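Local coordinates for CELL WALL surface anchor family protein (Streptococcus pneumoniae, PDB 2WW8) that probably mediates host-cell adhesion as the adhesin of the pneumococcal pilus, through a metal-binding domain related to integrin and von Willebrand factor A domains, at residues Ser406-Leu411 with Pro504-Ala510; Val389-Pro395 with Arg442-Tyr448; Thr519-Asn524 with Phe555-Ser561; Phe451-Val456 with Trp493-Arg497. The contacts are given in a common frame with arbitrary orientation. Numbering follows the deposited sequence.

The four contacts illustrate how helices and loops around the parallel sheet of an integrin-like domain are held together. Contact 2 is central: its centre lies about 15 Å from those of contacts 3 and 4 and about 20 Å from that of contact 1, and its Thr391 side chain is about 7 Å from the bound magnesium ion. It meets contact 3 where Pro390 CD lies 3.5 Å from Phe555 CE2, and contact 4 through a salt bridge, Asp444 OD2 to Arg497 NH1 at 2.7 Å. Contact 4 is nested in the chain loop closed by contact 1; Phe505 CZ touches Lys454 CG (3.6 Å). Contacts 1 and 3 do not touch, nearest atoms about 4 Å apart.

Contact 1: residues Ser406-Leu411 with Pro504-Ala510; sequences SYQNQL and PFNSNTA. With EPE (4-(2-hydroxyethyl)-1-piperazine ethanesulfonic acid), chain E.
A helix start can receive a passing loop through its first free amides and its first side chains. Ser406 is the N-cap of the helix beginning at Tyr407, and its p rotamer brings OG to 3.1 Å from Asn409 N. The facing loop has a cis peptide bond before Pro504, a type I turn from Pro504 to Ser507, and an ST turn in which Ser507 OG accepts from Thr509 N (3.0 Å) while donating to Ala510 O (2.6 Å). The backbones come closest at Gln408 and Ala510, with CA atoms 4.6 Å apart. The hydrogen bond between the segments runs from Gln408 N to Thr509 OG1 (3.0 Å). Apolar contact centres on Tyr407 (chi1 m), where Pro504 CG sits 3.4 Å from the ring centroid, a CH-pi contact almost along the ring normal. Ala510 CB lies 4.0 Å from Leu411 CD2. A buffer molecule, EPE, covers the other ring face. Its O3S accepts from Thr509 OG1 (2.7 Å) and Tyr407 N (3.2 Å), its O2S from Asn508 N (2.6 Å). Tyr407 OH is hydrogen-bonded to His400. The contact thus joins the start of helix 407-416 to the loop linking strand 489-496 with helix 516-526.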
# COMPACT_ATOMS: atom_id res chain seq x y z
N SER A 406 11.80 -15.86 72.71
CA SER A 406 11.44 -17.03 71.91
C SER A 406 11.18 -16.65 70.46
O SER A 406 10.75 -15.52 70.15
CB SER A 406 10.22 -17.72 72.52
OG SER A 406 9.05 -17.12 72.01
N TYR A 407 11.42 -17.60 69.56
CA TYR A 407 11.16 -17.38 68.16
C TYR A 407 9.73 -16.90 67.87
O TYR A 407 9.56 -16.08 66.99
CB TYR A 407 11.58 -18.57 67.31
CG TYR A 407 13.06 -18.88 67.46
CD1 TYR A 407 14.00 -17.90 67.21
CD2 TYR A 407 13.52 -20.13 67.92
CE1 TYR A 407 15.34 -18.13 67.33
CE2 TYR A 407 14.90 -20.38 68.05
CZ TYR A 407 15.81 -19.36 67.75
OH TYR A 407 17.19 -19.48 67.84
N GLN A 408 8.74 -17.47 68.55
CA GLN A 408 7.37 -17.06 68.34
C GLN A 408 7.22 -15.58 68.78
O GLN A 408 6.62 -14.81 68.06
CB GLN A 408 6.41 -17.96 69.15
CG GLN A 408 4.91 -17.64 68.93
CD GLN A 408 4.53 -17.87 67.49
OE1 GLN A 408 4.75 -18.96 66.96
NE2 GLN A 408 3.99 -16.85 66.81
N ASN A 409 7.70 -15.21 69.98
CA ASN A 409 7.71 -13.81 70.45
C ASN A 409 8.39 -12.90 69.41
O ASN A 409 7.88 -11.82 69.08
CB ASN A 409 8.31 -13.67 71.85
CG ASN A 409 7.34 -14.12 72.97
OD1 ASN A 409 6.13 -14.13 72.80
ND2 ASN A 409 7.89 -14.50 74.10
N GLN A 410 9.50 -13.39 68.85
CA GLN A 410 10.22 -12.59 67.88
C GLN A 410 9.34 -12.38 66.67
O GLN A 410 9.27 -11.27 66.12
CB GLN A 410 11.53 -13.23 67.48
CG GLN A 410 12.57 -13.17 68.59
CD GLN A 410 13.92 -13.63 68.06
OE1 GLN A 410 14.29 -13.31 66.94
NE2 GLN A 410 14.67 -14.35 68.87
N LEU A 411 8.70 -13.46 66.24
CA LEU A 411 7.93 -13.34 65.04
C LEU A 411 6.70 -12.49 65.31
O LEU A 411 6.26 -11.74 64.44
CB LEU A 411 7.52 -14.73 64.56
CG LEU A 411 6.80 -14.94 63.25
CD1 LEU A 411 7.67 -14.41 62.06
CD2 LEU A 411 6.50 -16.45 63.07
N PRO A 504 14.30 -21.53 62.64
CA PRO A 504 15.43 -22.20 63.39
C PRO A 504 15.18 -23.70 63.60
O PRO A 504 14.12 -24.12 64.06
CB PRO A 504 15.49 -21.44 64.70
CG PRO A 504 14.73 -20.08 64.37
CD PRO A 504 13.62 -20.52 63.46
N PHE A 505 16.13 -24.52 63.17
CA PHE A 505 15.85 -25.94 63.00
C PHE A 505 15.46 -26.64 64.30
O PHE A 505 14.61 -27.56 64.32
CB PHE A 505 17.08 -26.58 62.35
CG PHE A 505 16.85 -27.97 61.94
CD1 PHE A 505 16.21 -28.26 60.73
CD2 PHE A 505 17.24 -29.02 62.78
CE1 PHE A 505 15.99 -29.61 60.33
CE2 PHE A 505 17.03 -30.35 62.39
CZ PHE A 505 16.42 -30.66 61.19
N ASN A 506 16.04 -26.20 65.42
CA ASN A 506 15.70 -26.83 66.70
C ASN A 506 14.75 -26.02 67.57
O ASN A 506 14.64 -26.24 68.78
CB ASN A 506 16.95 -27.23 67.49
CG ASN A 506 17.74 -28.29 66.75
OD1 ASN A 506 18.89 -28.07 66.38
ND2 ASN A 506 17.08 -29.41 66.45
N SER A 507 14.08 -25.06 66.96
CA SER A 507 13.12 -24.25 67.70
C SER A 507 12.04 -25.07 68.41
O SER A 507 11.46 -25.96 67.81
CB SER A 507 12.48 -23.29 66.70
OG SER A 507 11.45 -22.55 67.34
N ASN A 508 11.76 -24.78 69.69
CA ASN A 508 10.59 -25.31 70.37
C ASN A 508 9.39 -24.42 70.18
O ASN A 508 8.39 -24.74 70.79
CB ASN A 508 10.83 -25.52 71.87
CG ASN A 508 11.95 -26.52 72.14
OD1 ASN A 508 12.08 -27.55 71.46
ND2 ASN A 508 12.77 -26.23 73.14
N THR A 509 9.42 -23.36 69.36
CA THR A 509 8.23 -22.49 69.23
C THR A 509 8.00 -22.31 67.75
O THR A 509 7.75 -23.29 67.06
CB THR A 509 8.28 -21.13 70.04
OG1 THR A 509 9.34 -20.26 69.58
CG2 THR A 509 8.46 -21.36 71.57
N ALA A 510 8.15 -21.10 67.22
CA ALA A 510 7.98 -20.84 65.78
C ALA A 510 9.09 -21.48 64.95
O ALA A 510 10.26 -21.48 65.34
CB ALA A 510 7.89 -19.32 65.51
N1 EPE E . 15.26 -18.95 72.40
C2 EPE E . 16.07 -18.35 71.32
C3 EPE E . 17.51 -18.84 71.23
N4 EPE E . 17.99 -19.41 72.47
C5 EPE E . 17.10 -20.48 72.89
C6 EPE E . 15.87 -19.79 73.46
C7 EPE E . 19.37 -19.84 72.38
C8 EPE E . 20.22 -18.89 73.23
O8 EPE E . 21.34 -19.50 73.84
C9 EPE E . 14.03 -19.61 71.96
C10 EPE E . 14.29 -21.08 71.66
S EPE E . 12.60 -21.61 71.39
O1S EPE E . 11.79 -21.82 72.62
O2S EPE E . 13.10 -22.80 70.69
O3S EPE E . 11.83 -20.54 70.71

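Contact 2: residues Val389-Pro395 with Arg442-Tyr448; sequences VPTMSYP and RGDGQSY
Two loops pair antiparallel here over a very short length. Ser393 and Arg442 form a hydrogen-bonded pair, CA atoms 5.3 Å apart: Arg442 N donates to Ser393 O (2.9 Å) and Ser393 N to Arg442 O (3.1 Å). Beyond it, Gly443 has phi 77°, and a CB there would lie only 2.4 Å from Thr391 O. That carbonyl accepts from Gly445 N (3.3 Å) and from water 1 (3.0 Å), which in turn accepts from Asp444 N (3.2 Å) and Ser447 N (3.1 Å). Pro390 O, by contrast, is buried without a hydrogen-bond partner and receives a CA-H...O contact from Tyr448 CA (3.5 Å). Val389 CG2 packs 3.5 Å from Tyr448 CD1. The charged ends find partners beyond the two segments: Arg442 with Glu498 and Leu501 O, Asp444 with Arg497; Ser393 OG bonds His515. With Asp387, a magnesium ligand, just upstream, this is a short two-stranded pairing beside the metal site of an integrin-like domain.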
# COMPACT_ATOMS: atom_id res chain seq x y z
N VAL A 389 5.20 -22.46 42.32
CA VAL A 389 5.35 -21.96 43.67
C VAL A 389 6.82 -21.72 44.02
O VAL A 389 7.69 -22.33 43.41
CB VAL A 389 4.65 -22.91 44.67
CG1 VAL A 389 3.14 -23.09 44.32
CG2 VAL A 389 5.34 -24.27 44.75
N PRO A 390 7.08 -20.85 45.01
CA PRO A 390 8.46 -20.49 45.33
C PRO A 390 9.24 -21.68 45.89
O PRO A 390 8.70 -22.52 46.60
CB PRO A 390 8.34 -19.37 46.40
CG PRO A 390 6.92 -19.47 47.00
CD PRO A 390 6.08 -20.09 45.83
N THR A 391 10.54 -21.73 45.61
CA THR A 391 11.39 -22.78 46.08
C THR A 391 12.68 -22.15 46.63
O THR A 391 13.63 -22.87 46.94
CB THR A 391 11.73 -23.81 44.96
OG1 THR A 391 12.29 -23.12 43.84
CG2 THR A 391 10.51 -24.68 44.49
N MET A 392 12.67 -20.82 46.78
CA MET A 392 13.66 -20.02 47.43
C MET A 392 13.00 -18.84 48.14
O MET A 392 11.94 -18.37 47.69
CB MET A 392 14.61 -19.44 46.35
CG MET A 392 15.42 -20.60 45.77
SD MET A 392 16.59 -20.07 44.45
CE MET A 392 17.87 -19.26 45.40
N SER A 393 13.62 -18.31 49.18
CA SER A 393 13.04 -17.12 49.84
C SER A 393 14.20 -16.48 50.63
O SER A 393 15.23 -17.14 50.88
CB SER A 393 11.90 -17.56 50.79
OG SER A 393 12.34 -18.57 51.69
N TYR A 394 14.05 -15.22 51.05
CA TYR A 394 15.00 -14.60 51.98
C TYR A 394 14.64 -14.99 53.41
O TYR A 394 13.48 -15.14 53.71
CB TYR A 394 15.02 -13.08 51.86
CG TYR A 394 15.71 -12.59 50.59
CD1 TYR A 394 17.08 -12.71 50.40
CD2 TYR A 394 14.99 -11.87 49.65
CE1 TYR A 394 17.71 -12.21 49.26
CE2 TYR A 394 15.58 -11.32 48.54
CZ TYR A 394 16.94 -11.50 48.34
OH TYR A 394 17.47 -11.01 47.18
N PRO A 395 15.64 -15.19 54.28
CA PRO A 395 15.40 -15.60 55.67
C PRO A 395 14.83 -14.40 56.47
O PRO A 395 15.24 -13.25 56.28
CB PRO A 395 16.81 -16.00 56.18
CG PRO A 395 17.77 -15.13 55.39
CD PRO A 395 17.08 -15.03 53.99
N ARG A 442 17.51 -18.80 51.35
CA ARG A 442 16.94 -20.10 51.75
C ARG A 442 16.55 -20.83 50.49
O ARG A 442 16.04 -20.21 49.56
CB ARG A 442 15.72 -19.96 52.69
CG ARG A 442 15.92 -19.06 53.93
CD ARG A 442 17.12 -19.51 54.75
NE ARG A 442 16.97 -20.85 55.28
CZ ARG A 442 17.83 -21.44 56.11
NH1 ARG A 442 18.93 -20.78 56.48
NH2 ARG A 442 17.60 -22.69 56.50
N GLY A 443 16.75 -22.16 50.49
CA GLY A 443 16.32 -22.98 49.34
C GLY A 443 17.24 -22.89 48.13
O GLY A 443 18.15 -22.06 48.09
N ASP A 444 17.02 -23.77 47.16
CA ASP A 444 17.85 -23.79 45.96
C ASP A 444 17.04 -24.33 44.77
O ASP A 444 17.67 -24.75 43.78
CB ASP A 444 19.15 -24.56 46.23
CG ASP A 444 18.94 -26.09 46.34
OD1 ASP A 444 17.77 -26.60 46.29
OD2 ASP A 444 19.97 -26.78 46.47
N GLY A 445 15.70 -24.35 44.84
CA GLY A 445 14.90 -25.06 43.81
C GLY A 445 14.45 -26.44 44.17
O GLY A 445 13.64 -26.98 43.45
N GLN A 446 14.93 -27.03 45.28
CA GLN A 446 14.59 -28.40 45.68
C GLN A 446 13.11 -28.59 46.01
O GLN A 446 12.50 -29.57 45.59
CB GLN A 446 15.39 -28.79 46.91
CG GLN A 446 15.38 -30.28 47.28
CD GLN A 446 16.08 -31.08 46.22
OE1 GLN A 446 17.23 -30.81 45.87
NE2 GLN A 446 15.37 -32.01 45.65
N SER A 447 12.53 -27.69 46.79
CA SER A 447 11.14 -27.90 47.20
C SER A 447 10.57 -26.55 47.70
O SER A 447 11.29 -25.69 48.13
CB SER A 447 11.14 -28.87 48.38
OG SER A 447 9.84 -29.25 48.74
N TYR A 448 9.25 -26.44 47.66
CA TYR A 448 8.48 -25.48 48.39
C TYR A 448 8.67 -25.68 49.89
O TYR A 448 8.58 -24.72 50.65
CB TYR A 448 7.02 -25.73 48.05
CG TYR A 448 6.02 -24.80 48.69
CD1 TYR A 448 5.80 -23.51 48.15
CD2 TYR A 448 5.26 -25.23 49.79
CE1 TYR A 448 4.87 -22.63 48.74
CE2 TYR A 448 4.32 -24.36 50.39
CZ TYR A 448 4.13 -23.08 49.83
OH TYR A 448 3.21 -22.21 50.37
O HOH W 1 14.42 -25.51 48.01

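Contact 3: residues Thr519-Asn524 with Phe555-Ser561; sequences TRWYYN and FMQSISS
In an alpha/beta domain resembling the inserted domain of integrins, helices flanking a parallel sheet pack on one another, and this contact is an instance: helix 516-526 packs against the C-terminal part of helix 549-558, the chain running through strand 533-539 between them. No direct hydrogen bond links the two segments. Phe555 (chi1 t) comes first, presenting its ring edge to Thr519, whose CG2 lies 3.8 Å from Phe555 CZ; Pro390 packs over a face of the ring. One turn on, Ser558 (chi1 p) folds its OG back onto Phe555 O (2.6 Å), a bond within the segment, and meets Arg520 CD at 3.3 Å; the guanidinium of Arg520 is salt-bridged to Asp517. Ser558 O accepts a hydrogen bond from water 2 (2.6 Å), which also donates to Asn524 OD1 (2.7 Å), so that one water bridges the Asn524 side chain and the Ser558 carbonyl. Ile559 (phi -106°, psi 27°) makes the closest backbone approach, its CA 6.1 Å from that of Tyr523, and that same CA lies 3.7 Å from the centroid of the Tyr523 ring, 11° off the normal, a CH-pi contact. Tyr523 is t at chi1, which lays its ring along the departing chain. Ser560 OG turns back to Met556 O (2.8 Å) and also bonds Thr536. At Ser561, finally, the backbone N stands 3.4 Å from Tyr523 OH, at an angle too poor for a hydrogen bond.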
# COMPACT_ATOMS: atom_id res chain seq x y z
N THR A 519 7.27 -15.65 51.77
CA THR A 519 6.97 -14.84 50.59
C THR A 519 5.64 -14.10 50.79
O THR A 519 5.53 -12.91 50.48
CB THR A 519 6.98 -15.70 49.32
OG1 THR A 519 8.23 -16.41 49.25
CG2 THR A 519 6.71 -14.78 48.10
N ARG A 520 4.64 -14.80 51.33
CA ARG A 520 3.36 -14.23 51.61
C ARG A 520 3.41 -13.15 52.70
O ARG A 520 2.81 -12.07 52.56
CB ARG A 520 2.35 -15.34 51.99
CG ARG A 520 1.05 -14.81 52.46
CD ARG A 520 0.03 -15.97 52.65
NE ARG A 520 0.54 -16.91 53.64
CZ ARG A 520 0.33 -16.80 54.95
NH1 ARG A 520 -0.35 -15.78 55.47
NH2 ARG A 520 0.82 -17.72 55.75
N TRP A 521 4.13 -13.38 53.79
CA TRP A 521 4.33 -12.35 54.79
C TRP A 521 5.07 -11.13 54.23
O TRP A 521 4.73 -9.99 54.63
CB TRP A 521 5.07 -12.94 56.00
CG TRP A 521 4.30 -13.98 56.70
CD1 TRP A 521 2.94 -14.06 56.82
CD2 TRP A 521 4.83 -15.06 57.46
NE1 TRP A 521 2.61 -15.15 57.59
CE2 TRP A 521 3.75 -15.80 57.96
CE3 TRP A 521 6.13 -15.51 57.72
CZ2 TRP A 521 3.92 -16.94 58.75
CZ3 TRP A 521 6.30 -16.65 58.49
CH2 TRP A 521 5.22 -17.35 58.99
N TYR A 522 6.06 -11.39 53.38
CA TYR A 522 6.78 -10.34 52.67
C TYR A 522 5.74 -9.47 51.89
O TYR A 522 5.73 -8.22 51.95
CB TYR A 522 7.87 -10.83 51.71
CG TYR A 522 8.15 -9.70 50.70
CD1 TYR A 522 8.86 -8.54 51.05
CD2 TYR A 522 7.59 -9.75 49.43
CE1 TYR A 522 9.02 -7.51 50.11
CE2 TYR A 522 7.74 -8.72 48.48
CZ TYR A 522 8.48 -7.63 48.86
OH TYR A 522 8.62 -6.60 47.97
N TYR A 523 4.87 -10.14 51.14
CA TYR A 523 3.88 -9.47 50.29
C TYR A 523 2.95 -8.62 51.16
O TYR A 523 2.76 -7.41 50.88
CB TYR A 523 3.07 -10.50 49.48
CG TYR A 523 2.06 -9.86 48.54
CD1 TYR A 523 0.79 -9.49 48.99
CD2 TYR A 523 2.38 -9.62 47.21
CE1 TYR A 523 -0.18 -8.88 48.12
CE2 TYR A 523 1.45 -9.07 46.34
CZ TYR A 523 0.21 -8.70 46.80
OH TYR A 523 -0.65 -8.10 45.88
N ASN A 524 2.37 -9.22 52.19
CA ASN A 524 1.46 -8.52 53.10
C ASN A 524 2.13 -7.30 53.73
O ASN A 524 1.50 -6.26 53.93
CB ASN A 524 1.03 -9.43 54.27
CG ASN A 524 0.06 -10.50 53.82
OD1 ASN A 524 -0.52 -10.42 52.74
ND2 ASN A 524 -0.12 -11.52 54.66
N PHE A 555 -1.70 -19.82 48.01
CA PHE A 555 -0.51 -19.01 48.01
C PHE A 555 -0.54 -17.95 46.90
O PHE A 555 -0.15 -16.81 47.13
CB PHE A 555 0.78 -19.84 47.81
CG PHE A 555 1.95 -18.99 47.53
CD1 PHE A 555 2.60 -18.34 48.60
CD2 PHE A 555 2.33 -18.75 46.21
CE1 PHE A 555 3.63 -17.45 48.29
CE2 PHE A 555 3.36 -17.89 45.92
CZ PHE A 555 4.03 -17.23 46.97
N MET A 556 -0.87 -18.34 45.67
CA MET A 556 -0.87 -17.42 44.52
C MET A 556 -1.95 -16.33 44.67
O MET A 556 -1.75 -15.17 44.28
CB MET A 556 -1.14 -18.24 43.23
CG MET A 556 0.06 -19.07 42.75
SD MET A 556 1.54 -18.08 42.46
CE MET A 556 2.78 -19.38 42.42
N GLN A 557 -3.09 -16.71 45.21
CA GLN A 557 -4.10 -15.70 45.58
C GLN A 557 -3.55 -14.66 46.58
O GLN A 557 -3.87 -13.46 46.45
CB GLN A 557 -5.32 -16.40 46.17
CG GLN A 557 -6.19 -17.09 45.09
CD GLN A 557 -7.25 -18.01 45.68
OE1 GLN A 557 -7.21 -18.33 46.86
NE2 GLN A 557 -8.17 -18.50 44.84
N SER A 558 -2.73 -15.11 47.55
CA SER A 558 -2.25 -14.24 48.63
C SER A 558 -1.13 -13.35 48.10
O SER A 558 -0.79 -12.39 48.76
CB SER A 558 -1.65 -15.05 49.79
OG SER A 558 -0.34 -15.52 49.42
N ILE A 559 -0.55 -13.64 46.94
CA ILE A 559 0.36 -12.64 46.37
C ILE A 559 -0.25 -11.93 45.18
O ILE A 559 0.47 -11.47 44.29
CB ILE A 559 1.74 -13.23 46.03
CG1 ILE A 559 1.63 -14.36 44.99
CG2 ILE A 559 2.46 -13.73 47.33
CD1 ILE A 559 2.86 -14.54 44.14
N SER A 560 -1.57 -11.85 45.16
CA SER A 560 -2.30 -11.04 44.18
C SER A 560 -3.12 -10.06 45.01
O SER A 560 -3.35 -10.31 46.19
CB SER A 560 -3.31 -11.91 43.40
OG SER A 560 -2.64 -13.00 42.78
N SER A 561 -3.63 -8.98 44.41
CA SER A 561 -4.28 -7.91 45.20
C SER A 561 -5.68 -8.29 45.70
O SER A 561 -6.19 -7.68 46.62
CB SER A 561 -4.23 -6.54 44.49
OG SER A 561 -4.87 -6.63 43.20
O HOH W 2 -2.08 -11.73 50.96

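Contact 4: residues Phe451-Val456 with Trp493-Arg497; sequences FTDKTV and WLNWR
The backbones meet in a single beta bridge between Thr455 and Asn495, with CA atoms 4.6 Å apart, which ties the irregular loop 451-456 to the end of strand 489-496, which runs between strands 284-292 and 461-467 of an antiparallel sheet. Two hydrogen bonds flank this pair: Trp496 N donates to Lys454 O (2.8 Å) and Val456 N to Leu494 O (3.2 Å). Lys454 O also takes a CA-H...O contact from Asn495 CA at 3.0 Å. The loop reaches this register by an Asx turn, in which Asp453 OD1 accepts from Thr455 N (2.9 Å), while its other carboxylate oxygen bonds Tyr457. Among the side chains, the Trp496 indole (chi1 m, chi2 108°) is covered on both faces, by Phe451 (chi1 m) and by Val456. The Phe451 ring lies obliquely, 4.3 Å between its centroid and that of the five-membered ring of Trp496 with the planes at 32°, and Phe451 CD2 comes within 3.5 Å of Trp496 CD1. Val456 (chi1 t) sets CG2 3.8 Å from the centroid of the same five-membered ring, 13° off the normal, a CH-pi contact, and 4.1 Å from Leu494 CB. Leu494 itself packs on Val291, Leu299 and Phe465. Water 3 closes the polar edge, donating to Thr455 O (2.7 Å) and Asp453 O (2.8 Å) and accepting a weak bond from Trp496 NE1 at 3.4 Å.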
# COMPACT_ATOMS: atom_id res chain seq x y z
N PHE A 451 12.79 -28.62 54.81
CA PHE A 451 12.61 -29.94 55.44
C PHE A 451 12.87 -29.82 56.93
O PHE A 451 13.79 -29.10 57.34
CB PHE A 451 13.59 -30.94 54.81
CG PHE A 451 13.39 -31.08 53.33
CD1 PHE A 451 12.15 -31.44 52.82
CD2 PHE A 451 14.43 -30.82 52.44
CE1 PHE A 451 11.92 -31.53 51.46
CE2 PHE A 451 14.22 -30.93 51.07
CZ PHE A 451 12.98 -31.28 50.56
N THR A 452 12.08 -30.53 57.72
CA THR A 452 12.27 -30.59 59.16
C THR A 452 13.06 -31.85 59.57
O THR A 452 13.40 -32.00 60.75
CB THR A 452 10.93 -30.60 59.89
OG1 THR A 452 10.24 -31.78 59.49
CG2 THR A 452 10.06 -29.44 59.47
N ASP A 453 13.37 -32.74 58.63
CA ASP A 453 14.28 -33.91 58.83
C ASP A 453 15.47 -33.69 57.87
O ASP A 453 15.23 -33.53 56.66
CB ASP A 453 13.49 -35.15 58.41
CG ASP A 453 14.28 -36.47 58.51
OD1 ASP A 453 15.52 -36.51 58.74
OD2 ASP A 453 13.60 -37.51 58.37
N LYS A 454 16.70 -33.63 58.38
CA LYS A 454 17.89 -33.39 57.56
C LYS A 454 18.23 -34.57 56.64
O LYS A 454 19.05 -34.42 55.74
CB LYS A 454 19.08 -33.39 58.53
CG LYS A 454 19.14 -32.15 59.40
CD LYS A 454 20.50 -32.07 60.10
CE LYS A 454 20.48 -30.82 60.99
NZ LYS A 454 21.70 -30.65 61.80
N THR A 455 17.68 -35.75 56.93
CA THR A 455 18.06 -36.95 56.17
C THR A 455 17.52 -36.97 54.74
O THR A 455 16.32 -36.81 54.48
CB THR A 455 17.64 -38.24 56.91
OG1 THR A 455 18.13 -38.22 58.27
CG2 THR A 455 18.18 -39.53 56.27
N VAL A 456 18.44 -37.22 53.81
CA VAL A 456 18.03 -37.50 52.41
C VAL A 456 17.68 -38.98 52.35
O VAL A 456 18.43 -39.83 52.85
CB VAL A 456 19.15 -37.20 51.40
CG1 VAL A 456 18.70 -37.49 49.92
CG2 VAL A 456 19.60 -35.77 51.57
N TRP A 493 27.02 -40.78 54.31
CA TRP A 493 25.59 -40.52 54.51
C TRP A 493 25.25 -39.10 54.13
O TRP A 493 25.98 -38.17 54.53
CB TRP A 493 25.23 -40.67 55.99
CG TRP A 493 25.26 -42.08 56.52
CD1 TRP A 493 26.05 -42.56 57.55
CD2 TRP A 493 24.46 -43.19 56.08
NE1 TRP A 493 25.77 -43.88 57.76
CE2 TRP A 493 24.82 -44.30 56.86
CE3 TRP A 493 23.49 -43.35 55.08
CZ2 TRP A 493 24.22 -45.57 56.71
CZ3 TRP A 493 22.88 -44.62 54.92
CH2 TRP A 493 23.26 -45.72 55.74
N LEU A 494 24.15 -38.91 53.39
CA LEU A 494 23.74 -37.59 52.95
C LEU A 494 22.63 -36.91 53.76
O LEU A 494 21.63 -37.56 54.14
CB LEU A 494 23.28 -37.61 51.49
CG LEU A 494 24.25 -38.21 50.47
CD1 LEU A 494 23.59 -38.36 49.11
CD2 LEU A 494 25.61 -37.42 50.42
N ASN A 495 22.78 -35.60 53.92
CA ASN A 495 21.79 -34.77 54.61
C ASN A 495 21.53 -33.60 53.67
O ASN A 495 22.42 -33.21 52.89
CB ASN A 495 22.29 -34.17 55.94
CG ASN A 495 22.25 -35.12 57.11
OD1 ASN A 495 21.80 -36.26 57.05
ND2 ASN A 495 22.72 -34.60 58.24
N TRP A 496 20.33 -33.02 53.73
CA TRP A 496 20.13 -31.72 53.02
C TRP A 496 21.03 -30.61 53.69
O TRP A 496 21.20 -30.63 54.93
CB TRP A 496 18.65 -31.27 53.19
CG TRP A 496 17.73 -32.27 52.64
CD1 TRP A 496 16.91 -33.10 53.35
CD2 TRP A 496 17.54 -32.59 51.25
NE1 TRP A 496 16.24 -33.93 52.49
CE2 TRP A 496 16.59 -33.62 51.20
CE3 TRP A 496 18.07 -32.09 50.05
CZ2 TRP A 496 16.14 -34.19 50.00
CZ3 TRP A 496 17.64 -32.65 48.85
CH2 TRP A 496 16.68 -33.70 48.84
N ARG A 497 21.61 -29.70 52.92
CA ARG A 497 22.40 -28.61 53.50
C ARG A 497 21.53 -27.62 54.30
O ARG A 497 20.30 -27.53 54.06
CB ARG A 497 23.28 -27.94 52.41
CG ARG A 497 22.59 -26.93 51.55
CD ARG A 497 23.58 -26.35 50.52
NE ARG A 497 23.08 -25.15 49.84
CZ ARG A 497 22.39 -25.16 48.71
NH1 ARG A 497 22.09 -26.33 48.14
NH2 ARG A 497 21.95 -24.02 48.17
O HOH W 3 14.13 -35.31 54.83